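Local coordinates for protein RNA silencing suppressor p19 (Carnation Italian ringspot virus, PDB 6BJG) that suppresses RNA silencing in infected plants by binding short interfering RNAs as a homodimer and selecting them by the length of their duplex, like a molecular caliper, at residues E17-G22 against L32-P37; G25-F30 against V95-S100. The protein carries 1 engineered substitution. All coordinates share one frame; numbering follows the deposited sequence.

Contact 1 (E17-G22 against L32-P37); sequences ERWDGG and LPDESP. With nucleotides of chain C.
Asp34 OD2 accepts two hydrogen bonds. Arg18 NE reaches it across the contact at 2.8 Å in a salt bridge, and the backbone N of Tyr73, on strand 68-75, also donates to it. The other carboxylate oxygen builds an Asx turn: OD1 accepts from Ser36 N at 2.7 Å, with a nearly straight N-H...O angle of 166°. Ser36 OG adds a weak bond to the same oxygen. Both oxygens of the carboxylate are thus engaged, which should limit its rotation.

The arginine bond is less straight. NE approaches from above the carboxylate plane, and the guanidinium and carboxylate planes stand 55° apart. The Arg18 chain is fully extended, with CG anti to the backbone N (chi1 179°). It carries the guanidinium past Asp34 to the bound RNA. There NH2 donates to OP1 of C2 of chain C at 2.9 Å, and NH1 makes a weak bond to the same oxygen. Arg18 thus bridges a protein carboxylate and an RNA phosphate, whose negative charges probably both stabilise its positive charge.

Trp19 covers one side of this arm. Arg18 CG lies over the centre of the indole, and Trp19 CH2 sits above one face of the guanidinium, toward its rim. The CZ3 corner of the indole meets Ser36 OG near the ring plane, while CZ2 and CH2 pack on the ribose of C2. Further along 32-37, Pro37 O accepts a hydrogen bond from O2' of U1 of chain C at 3.0 Å, a contact with the 2'-hydroxyl of RNA.

Contact 2 (G25-F30 against V95-S100); sequences GITSPF and VNYAAS
The methyl of Ala98 presses against the backbone of the loop at Ser28 and Pro29. Its CB is 3.5 Å from Pro29 N and 3.6 Å from Ser28 C. It therefore touches the chain where these two residues are joined, and it also meets the proline ring, with Ala98 CB to Pro29 CB at 3.9 Å. The alanine methyl leaves the loop backbone close to the helix. One turn back, Val95 continues the packing. Pro29 CB lies 4.1 Å from Val95 CA and 4.2 Å from Val95 CG2, so the proline packs on both the helix backbone and a valine methyl. Trp63 of strand 58-65 touches both Pro29 and Val95, and Phe70 of strand 68-75 also packs on Pro29. This is the buried part of the contact.

The arrangement joins helix 92-99 to the loop that leads from helix 8-17 toward helix 39-45, beside the four-stranded antiparallel sheet. The loop has its own brace, an ST turn in which Phe30 N donates to Ser28 OG at 3.2 Å and 170°. Pro29 O is hydrogen-bonded to Ser94 OG, on helix 92-99 itself.

Toward Tyr97 the contact loosens and reaches solvent. Thr27 CG2 meets both Ala98, at 4.1 Å from its CA, and the exposed tyrosine, at 3.6 Å from its CE2. A chi1 of -56° sets Thr27 OG1 beside the backbone N and turns the methyl to the tyrosine. The two side chains cross at about a right angle, and the methyl approaches the ring obliquely. At the end of that ring, the Tyr97 hydroxyl has a weak bond with Arg101.

How the contacts relate
Both contacts use the loop between helices 8-17 and 39-45. Contact 1 joins the start of this loop to its end, whereas contact 2 ties its middle to helix 92-99, far along the sequence. Their centres are about 14 Å apart. They touch through Glu17, whose CG packs on Ile26 CG2 and whose carboxylate lies against Ser28 CB. Contact 2 is nearer to core: Pro29, Val95 and Ala98 are buried among its six touching residues. Contact 1 has one, Arg18, among four, and lies at the RNA-binding surface. Its chemistry is charged and polar. Contact 2 is mainly apolar and stays about 10 Å from the nucleic acid at its nearest atom.

Contact 1 (E17-G22 against L32-P37)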
ATOM      1  N   GLU B  17      -6.099 -16.978 -15.203  1.00 31.80           N
ATOM      2  CA  GLU B  17      -5.927 -17.971 -14.148  1.00 33.42           C
ATOM      3  C   GLU B  17      -7.045 -17.885 -13.116  1.00 29.69           C
ATOM      4  O   GLU B  17      -7.497 -18.908 -12.588  1.00 30.88           O
ATOM      5  CB  GLU B  17      -4.564 -17.779 -13.480  1.00 30.97           C
ATOM      6  CG  GLU B  17      -4.120 -18.941 -12.599  1.00 34.47           C
ATOM      7  CD  GLU B  17      -4.697 -18.882 -11.197  1.00 33.17           C
ATOM      8  OE1 GLU B  17      -5.205 -17.811 -10.800  1.00 30.42           O
ATOM      9  OE2 GLU B  17      -4.643 -19.909 -10.489  1.00 35.26           O
ATOM     10  N   ARG B  18      -7.508 -16.667 -12.823  1.00 30.20           N
ATOM     11  CA  ARG B  18      -8.534 -16.477 -11.804  1.00 24.22           C
ATOM     12  C   ARG B  18      -9.781 -17.295 -12.111  1.00 26.30           C
ATOM     13  O   ARG B  18     -10.394 -17.872 -11.205  1.00 26.67           O
ATOM     14  CB  ARG B  18      -8.879 -14.992 -11.699  1.00 21.20           C
ATOM     15  CG  ARG B  18      -9.958 -14.640 -10.685  1.00 19.84           C
ATOM     16  CD  ARG B  18     -10.137 -13.127 -10.608  1.00 17.05           C
ATOM     17  NE  ARG B  18     -11.158 -12.724  -9.646  1.00 16.23           N
ATOM     18  CZ  ARG B  18     -11.503 -11.462  -9.409  1.00 14.25           C
ATOM     19  NH1 ARG B  18     -10.913 -10.471 -10.062  1.00 13.09           N
ATOM     20  NH2 ARG B  18     -12.443 -11.189  -8.514  1.00 14.08           N
ATOM     21  N   TRP B  19     -10.167 -17.365 -13.383  1.00 28.15           N
ATOM     22  CA  TRP B  19     -11.446 -17.941 -13.780  1.00 30.35           C
ATOM     23  C   TRP B  19     -11.334 -19.380 -14.260  1.00 34.23           C
ATOM     24  O   TRP B  19     -12.233 -20.185 -13.996  1.00 35.97           O
ATOM     25  CB  TRP B  19     -12.077 -17.087 -14.880  1.00 30.80           C
ATOM     26  CG  TRP B  19     -11.983 -15.620 -14.604  1.00 27.28           C
ATOM     27  CD1 TRP B  19     -11.218 -14.709 -15.270  1.00 26.58           C
ATOM     28  CD2 TRP B  19     -12.671 -14.894 -13.578  1.00 24.27           C
ATOM     29  NE1 TRP B  19     -11.394 -13.459 -14.729  1.00 24.91           N
ATOM     30  CE2 TRP B  19     -12.280 -13.546 -13.689  1.00 23.30           C
ATOM     31  CE3 TRP B  19     -13.583 -15.253 -12.581  1.00 23.76           C
ATOM     32  CZ2 TRP B  19     -12.770 -12.555 -12.839  1.00 19.71           C
ATOM     33  CZ3 TRP B  19     -14.067 -14.267 -11.739  1.00 20.75           C
ATOM     34  CH2 TRP B  19     -13.659 -12.935 -11.874  1.00 18.15           C
ATOM     35  N   ASP B  20     -10.267 -19.725 -14.971  1.00 48.33           N
ATOM     36  CA  ASP B  20     -10.063 -21.106 -15.384  1.00 51.79           C
ATOM     37  C   ASP B  20      -9.520 -21.887 -14.190  1.00 51.32           C
ATOM     38  O   ASP B  20      -9.471 -21.392 -13.062  1.00 49.31           O
ATOM     39  CB  ASP B  20      -9.154 -21.174 -16.610  1.00 53.58           C
ATOM     40  CG  ASP B  20      -7.806 -20.508 -16.391  1.00 51.17           C
ATOM     41  OD1 ASP B  20      -7.154 -20.784 -15.361  1.00 49.88           O
ATOM     42  OD2 ASP B  20      -7.393 -19.712 -17.263  1.00 50.88           O
ATOM     43  N   GLY B  21      -9.133 -23.135 -14.423  1.00 54.21           N
ATOM     44  CA  GLY B  21      -8.512 -23.935 -13.389  1.00 54.37           C
ATOM     45  C   GLY B  21      -7.032 -24.080 -13.656  1.00 53.88           C
ATOM     46  O   GLY B  21      -6.482 -25.182 -13.580  1.00 56.42           O
ATOM     47  N   GLY B  22      -6.382 -22.964 -13.974  1.00 49.41           N
ATOM     48  CA  GLY B  22      -5.013 -23.004 -14.432  1.00 50.60           C
ATOM     49  C   GLY B  22      -4.857 -23.495 -15.851  1.00 54.31           C
ATOM     50  O   GLY B  22      -3.782 -23.982 -16.211  1.00 56.37           O
ATOM     51  N   LEU B  32      -5.684 -21.092  -2.818  1.00 33.22           N
ATOM     52  CA  LEU B  32      -7.121 -21.294  -2.792  1.00 33.94           C
ATOM     53  C   LEU B  32      -7.751 -20.736  -4.065  1.00 32.14           C
ATOM     54  O   LEU B  32      -7.255 -19.752  -4.625  1.00 29.61           O
ATOM     55  CB  LEU B  32      -7.757 -20.615  -1.572  1.00 33.69           C
ATOM     56  CG  LEU B  32      -7.265 -21.103  -0.208  1.00 35.57           C
ATOM     57  CD1 LEU B  32      -7.906 -20.287   0.906  1.00 35.21           C
ATOM     58  CD2 LEU B  32      -7.548 -22.590  -0.018  1.00 39.26           C
ATOM     59  N   PRO B  33      -8.843 -21.327  -4.538  1.00 31.98           N
ATOM     60  CA  PRO B  33      -9.461 -20.850  -5.775  1.00 30.86           C
ATOM     61  C   PRO B  33     -10.333 -19.626  -5.538  1.00 29.18           C
ATOM     62  O   PRO B  33     -10.741 -19.316  -4.417  1.00 29.62           O
ATOM     63  CB  PRO B  33     -10.298 -22.047  -6.241  1.00 33.99           C
ATOM     64  CG  PRO B  33     -10.525 -22.890  -5.006  1.00 36.47           C
ATOM     65  CD  PRO B  33      -9.664 -22.362  -3.887  1.00 35.08           C
ATOM     66  N   ASP B  34     -10.613 -18.924  -6.633  1.00 30.22           N
ATOM     67  CA  ASP B  34     -11.393 -17.699  -6.566  1.00 28.70           C
ATOM     68  C   ASP B  34     -12.818 -17.987  -6.102  1.00 30.89           C
ATOM     69  O   ASP B  34     -13.400 -19.028  -6.412  1.00 33.45           O
ATOM     70  CB  ASP B  34     -11.417 -17.012  -7.930  1.00 27.20           C
ATOM     71  CG  ASP B  34     -12.194 -15.711  -7.913  1.00 25.85           C
ATOM     72  OD1 ASP B  34     -13.424 -15.748  -8.129  1.00 26.68           O
ATOM     73  OD2 ASP B  34     -11.570 -14.652  -7.682  1.00 24.21           O
ATOM     74  N   GLU B  35     -13.381 -17.035  -5.349  1.00 27.06           N
ATOM     75  CA  GLU B  35     -14.732 -17.154  -4.814  1.00 29.20           C
ATOM     76  C   GLU B  35     -15.572 -15.918  -5.115  1.00 28.17           C
ATOM     77  O   GLU B  35     -16.533 -15.642  -4.391  1.00 29.67           O
ATOM     78  CB  GLU B  35     -14.696 -17.392  -3.302  1.00 30.50           C
ATOM     79  CG  GLU B  35     -13.885 -18.601  -2.870  1.00 32.11           C
ATOM     80  CD  GLU B  35     -13.653 -18.641  -1.372  1.00 33.11           C
ATOM     81  OE1 GLU B  35     -13.954 -17.635  -0.696  1.00 32.32           O
ATOM     82  OE2 GLU B  35     -13.167 -19.675  -0.869  1.00 35.06           O
ATOM     83  N   SER B  36     -15.232 -15.167  -6.156  1.00 32.24           N
ATOM     84  CA  SER B  36     -15.917 -13.908  -6.409  1.00 31.66           C
ATOM     85  C   SER B  36     -17.393 -14.174  -6.699  1.00 33.26           C
ATOM     86  O   SER B  36     -17.712 -15.057  -7.506  1.00 34.36           O
ATOM     87  CB  SER B  36     -15.269 -13.163  -7.577  1.00 30.29           C
ATOM     88  OG  SER B  36     -15.679 -13.690  -8.823  1.00 32.03           O
ATOM     89  N   PRO B  37     -18.315 -13.443  -6.076  1.00 25.17           N
ATOM     90  CA  PRO B  37     -19.736 -13.747  -6.257  1.00 27.88           C
ATOM     91  C   PRO B  37     -20.232 -13.349  -7.637  1.00 27.66           C
ATOM     92  O   PRO B  37     -19.611 -12.568  -8.361  1.00 25.37           O
ATOM     93  CB  PRO B  37     -20.415 -12.914  -5.165  1.00 28.60           C
ATOM     94  CG  PRO B  37     -19.522 -11.751  -4.990  1.00 25.73           C
ATOM     95  CD  PRO B  37     -18.116 -12.265  -5.213  1.00 23.84           C
TER
ATOM     96  P     C C   2     -14.497  -7.927  -9.130  1.00 25.73           P
ATOM     97  OP1   C C   2     -13.112  -8.460  -9.055  1.00 27.71           O
ATOM     98  OP2   C C   2     -14.737  -6.467  -8.995  1.00 24.62           O
ATOM     99  O5'   C C   2     -15.106  -8.393 -10.522  1.00 24.48           O
ATOM    100  C5'   C C   2     -15.041  -9.752 -10.924  1.00 25.78           C
ATOM    101  C4'   C C   2     -15.589  -9.929 -12.314  1.00 25.03           C
ATOM    102  O4'   C C   2     -17.006  -9.620 -12.325  1.00 24.00           O
ATOM    103  C3'   C C   2     -15.007  -9.008 -13.369  1.00 25.94           C
ATOM    104  O3'   C C   2     -13.746  -9.439 -13.851  1.00 26.02           O
ATOM    105  C2'   C C   2     -16.101  -8.985 -14.425  1.00 26.41           C
ATOM    106  O2'   C C   2     -16.064 -10.151 -15.230  1.00 31.57           O
ATOM    107  C1'   C C   2     -17.358  -9.027 -13.558  1.00 27.70           C
ATOM    108  N1    C C   2     -17.893  -7.671 -13.309  1.00 29.21           N
ATOM    109  C2    C C   2     -18.653  -7.087 -14.320  1.00 31.32           C
ATOM    110  O2    C C   2     -18.850  -7.729 -15.362  1.00 32.70           O
ATOM    111  N3    C C   2     -19.156  -5.848 -14.141  1.00 32.40           N
ATOM    112  C4    C C   2     -18.919  -5.193 -13.006  1.00 32.51           C
ATOM    113  N4    C C   2     -19.441  -3.971 -12.883  1.00 34.66           N
ATOM    114  C5    C C   2     -18.140  -5.760 -11.956  1.00 30.88           C
ATOM    115  C6    C C   2     -17.648  -6.991 -12.148  1.00 29.78           C
ATOM    116  OP3   U C   1     -17.301  -5.416  -3.636  1.00 41.21           O
ATOM    117  P     U C   1     -16.984  -5.026  -5.029  1.00 36.91           P
ATOM    118  OP1   U C   1     -17.914  -3.938  -5.424  1.00 37.56           O
ATOM    119  OP2   U C   1     -15.521  -4.782  -5.108  1.00 39.07           O
ATOM    120  O5'   U C   1     -17.302  -6.277  -5.960  1.00 36.60           O
ATOM    121  C5'   U C   1     -17.066  -7.597  -5.498  1.00 37.21           C
ATOM    122  C4'   U C   1     -17.370  -8.618  -6.563  1.00 35.97           C
ATOM    123  O4'   U C   1     -18.803  -8.674  -6.805  1.00 35.78           O
ATOM    124  C3'   U C   1     -16.782  -8.347  -7.938  1.00 32.81           C
ATOM    125  O3'   U C   1     -15.411  -8.683  -8.046  1.00 32.40           O
ATOM    126  C2'   U C   1     -17.694  -9.159  -8.843  1.00 32.82           C
ATOM    127  O2'   U C   1     -17.374 -10.543  -8.784  1.00 34.77           O
ATOM    128  C1'   U C   1     -19.048  -8.931  -8.173  1.00 34.03           C
ATOM    129  N1    U C   1     -19.755  -7.767  -8.754  1.00 32.00           N
ATOM    130  C2    U C   1     -20.390  -7.939  -9.970  1.00 31.62           C
ATOM    131  O2    U C   1     -20.396  -8.999 -10.575  1.00 32.50           O
ATOM    132  N3    U C   1     -21.022  -6.822 -10.454  1.00 30.72           N
ATOM    133  C4    U C   1     -21.082  -5.579  -9.862  1.00 30.33           C
ATOM    134  O4    U C   1     -21.695  -4.672 -10.430  1.00 29.66           O
ATOM    135  C5    U C   1     -20.401  -5.478  -8.605  1.00 30.55           C
ATOM    136  C6    U C   1     -19.776  -6.552  -8.110  1.00 31.30           C
TER

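Contact 2 (G25-F30 against V95-S100)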
ATOM      1  N   GLY B  25      -1.665 -24.469 -17.666  1.00 49.65           N
ATOM      2  CA  GLY B  25      -0.655 -24.861 -16.709  1.00 49.53           C
ATOM      3  C   GLY B  25       0.066 -23.732 -16.010  1.00 45.61           C
ATOM      4  O   GLY B  25       1.102 -23.982 -15.386  1.00 45.69           O
ATOM      5  N   ILE B  26      -0.442 -22.502 -16.080  1.00 50.08           N
ATOM      6  CA  ILE B  26       0.261 -21.379 -15.472  1.00 47.32           C
ATOM      7  C   ILE B  26       0.291 -21.553 -13.960  1.00 46.58           C
ATOM      8  O   ILE B  26      -0.746 -21.774 -13.320  1.00 46.10           O
ATOM      9  CB  ILE B  26      -0.393 -20.047 -15.871  1.00 44.77           C
ATOM     10  CG1 ILE B  26       0.399 -18.881 -15.273  1.00 42.03           C
ATOM     11  CG2 ILE B  26      -1.851 -19.991 -15.416  1.00 43.69           C
ATOM     12  CD1 ILE B  26       0.113 -17.552 -15.926  1.00 39.97           C
ATOM     13  N   THR B  27       1.487 -21.463 -13.383  1.00 31.37           N
ATOM     14  CA  THR B  27       1.636 -21.565 -11.939  1.00 30.74           C
ATOM     15  C   THR B  27       1.139 -20.286 -11.276  1.00 27.20           C
ATOM     16  O   THR B  27       1.380 -19.180 -11.767  1.00 25.25           O
ATOM     17  CB  THR B  27       3.100 -21.815 -11.570  1.00 32.12           C
ATOM     18  OG1 THR B  27       3.576 -22.984 -12.251  1.00 35.77           O
ATOM     19  CG2 THR B  27       3.255 -22.013 -10.067  1.00 31.98           C
ATOM     20  N   SER B  28       0.441 -20.443 -10.153  1.00 26.99           N
ATOM     21  CA  SER B  28      -0.138 -19.305  -9.462  1.00 24.12           C
ATOM     22  C   SER B  28       0.445 -19.163  -8.062  1.00 23.82           C
ATOM     23  O   SER B  28       0.852 -20.156  -7.450  1.00 26.01           O
ATOM     24  CB  SER B  28      -1.662 -19.437  -9.353  1.00 23.91           C
ATOM     25  OG  SER B  28      -2.202 -18.354  -8.617  1.00 21.53           O
ATOM     26  N   PRO B  29       0.497 -17.939  -7.525  1.00 24.48           N
ATOM     27  CA  PRO B  29       0.936 -17.769  -6.134  1.00 23.25           C
ATOM     28  C   PRO B  29      -0.117 -18.147  -5.110  1.00 22.99           C
ATOM     29  O   PRO B  29       0.227 -18.332  -3.935  1.00 23.81           O
ATOM     30  CB  PRO B  29       1.266 -16.274  -6.053  1.00 20.43           C
ATOM     31  CG  PRO B  29       0.376 -15.651  -7.069  1.00 20.35           C
ATOM     32  CD  PRO B  29       0.257 -16.643  -8.186  1.00 23.34           C
ATOM     33  N   PHE B  30      -1.378 -18.274  -5.510  1.00 26.48           N
ATOM     34  CA  PHE B  30      -2.454 -18.532  -4.569  1.00 26.57           C
ATOM     35  C   PHE B  30      -2.648 -20.027  -4.359  1.00 29.40           C
ATOM     36  O   PHE B  30      -2.422 -20.839  -5.260  1.00 31.00           O
ATOM     37  CB  PHE B  30      -3.760 -17.902  -5.057  1.00 26.00           C
ATOM     38  CG  PHE B  30      -3.710 -16.404  -5.137  1.00 24.09           C
ATOM     39  CD1 PHE B  30      -3.689 -15.639  -3.984  1.00 22.36           C
ATOM     40  CD2 PHE B  30      -3.682 -15.764  -6.362  1.00 23.68           C
ATOM     41  CE1 PHE B  30      -3.640 -14.260  -4.053  1.00 19.70           C
ATOM     42  CE2 PHE B  30      -3.634 -14.388  -6.437  1.00 21.52           C
ATOM     43  CZ  PHE B  30      -3.613 -13.636  -5.281  1.00 18.79           C
ATOM     44  N   VAL B  95       4.368 -17.898  -3.005  1.00 29.86           N
ATOM     45  CA  VAL B  95       4.656 -16.689  -3.769  1.00 28.59           C
ATOM     46  C   VAL B  95       6.030 -16.779  -4.421  1.00 30.78           C
ATOM     47  O   VAL B  95       6.185 -16.503  -5.616  1.00 30.48           O
ATOM     48  CB  VAL B  95       4.536 -15.448  -2.862  1.00 27.08           C
ATOM     49  CG1 VAL B  95       4.999 -14.190  -3.596  1.00 25.37           C
ATOM     50  CG2 VAL B  95       3.099 -15.279  -2.387  1.00 25.31           C
ATOM     51  N   ASN B  96       7.050 -17.161  -3.648  1.00 32.88           N
ATOM     52  CA  ASN B  96       8.394 -17.273  -4.205  1.00 37.89           C
ATOM     53  C   ASN B  96       8.455 -18.353  -5.277  1.00 39.79           C
ATOM     54  O   ASN B  96       9.123 -18.183  -6.305  1.00 37.49           O
ATOM     55  CB  ASN B  96       9.402 -17.560  -3.091  1.00 39.92           C
ATOM     56  CG  ASN B  96       9.916 -16.295  -2.430  1.00 38.94           C
ATOM     57  OD1 ASN B  96      10.980 -15.786  -2.786  1.00 40.13           O
ATOM     58  ND2 ASN B  96       9.162 -15.779  -1.464  1.00 36.97           N
ATOM     59  N   TYR B  97       7.765 -19.473  -5.058  1.00 35.11           N
ATOM     60  CA  TYR B  97       7.692 -20.512  -6.078  1.00 36.70           C
ATOM     61  C   TYR B  97       7.096 -19.964  -7.369  1.00 34.77           C
ATOM     62  O   TYR B  97       7.682 -20.109  -8.449  1.00 36.12           O
ATOM     63  CB  TYR B  97       6.868 -21.691  -5.560  1.00 37.58           C
ATOM     64  CG  TYR B  97       6.755 -22.838  -6.538  1.00 39.58           C
ATOM     65  CD1 TYR B  97       7.785 -23.755  -6.682  1.00 43.53           C
ATOM     66  CD2 TYR B  97       5.616 -23.006  -7.315  1.00 39.43           C
ATOM     67  CE1 TYR B  97       7.687 -24.806  -7.574  1.00 45.92           C
ATOM     68  CE2 TYR B  97       5.509 -24.053  -8.208  1.00 41.27           C
ATOM     69  CZ  TYR B  97       6.547 -24.951  -8.334  1.00 44.56           C
ATOM     70  OH  TYR B  97       6.445 -25.997  -9.223  1.00 46.73           O
ATOM     71  N   ALA B  98       5.928 -19.324  -7.273  1.00 31.64           N
ATOM     72  CA  ALA B  98       5.282 -18.769  -8.458  1.00 29.94           C
ATOM     73  C   ALA B  98       6.119 -17.657  -9.075  1.00 29.56           C
ATOM     74  O   ALA B  98       6.198 -17.537 -10.303  1.00 29.88           O
ATOM     75  CB  ALA B  98       3.889 -18.250  -8.099  1.00 27.23           C
ATOM     76  N   ALA B  99       6.750 -16.830  -8.238  1.00 30.21           N
ATOM     77  CA  ALA B  99       7.523 -15.705  -8.750  1.00 29.99           C
ATOM     78  C   ALA B  99       8.720 -16.182  -9.562  1.00 32.86           C
ATOM     79  O   ALA B  99       9.079 -15.564 -10.573  1.00 33.04           O
ATOM     80  CB  ALA B  99       7.983 -14.815  -7.596  1.00 29.39           C
ATOM     81  N   SER B 100       9.352 -17.277  -9.138  1.00 34.36           N
ATOM     82  CA  SER B 100      10.503 -17.803  -9.865  1.00 37.57           C
ATOM     83  C   SER B 100      10.162 -18.177 -11.301  1.00 38.10           C
ATOM     84  O   SER B 100      11.079 -18.371 -12.106  1.00 40.66           O
ATOM     85  CB  SER B 100      11.073 -19.023  -9.137  1.00 40.44           C
ATOM     86  OG  SER B 100      10.186 -20.124  -9.208  1.00 40.60           O
TER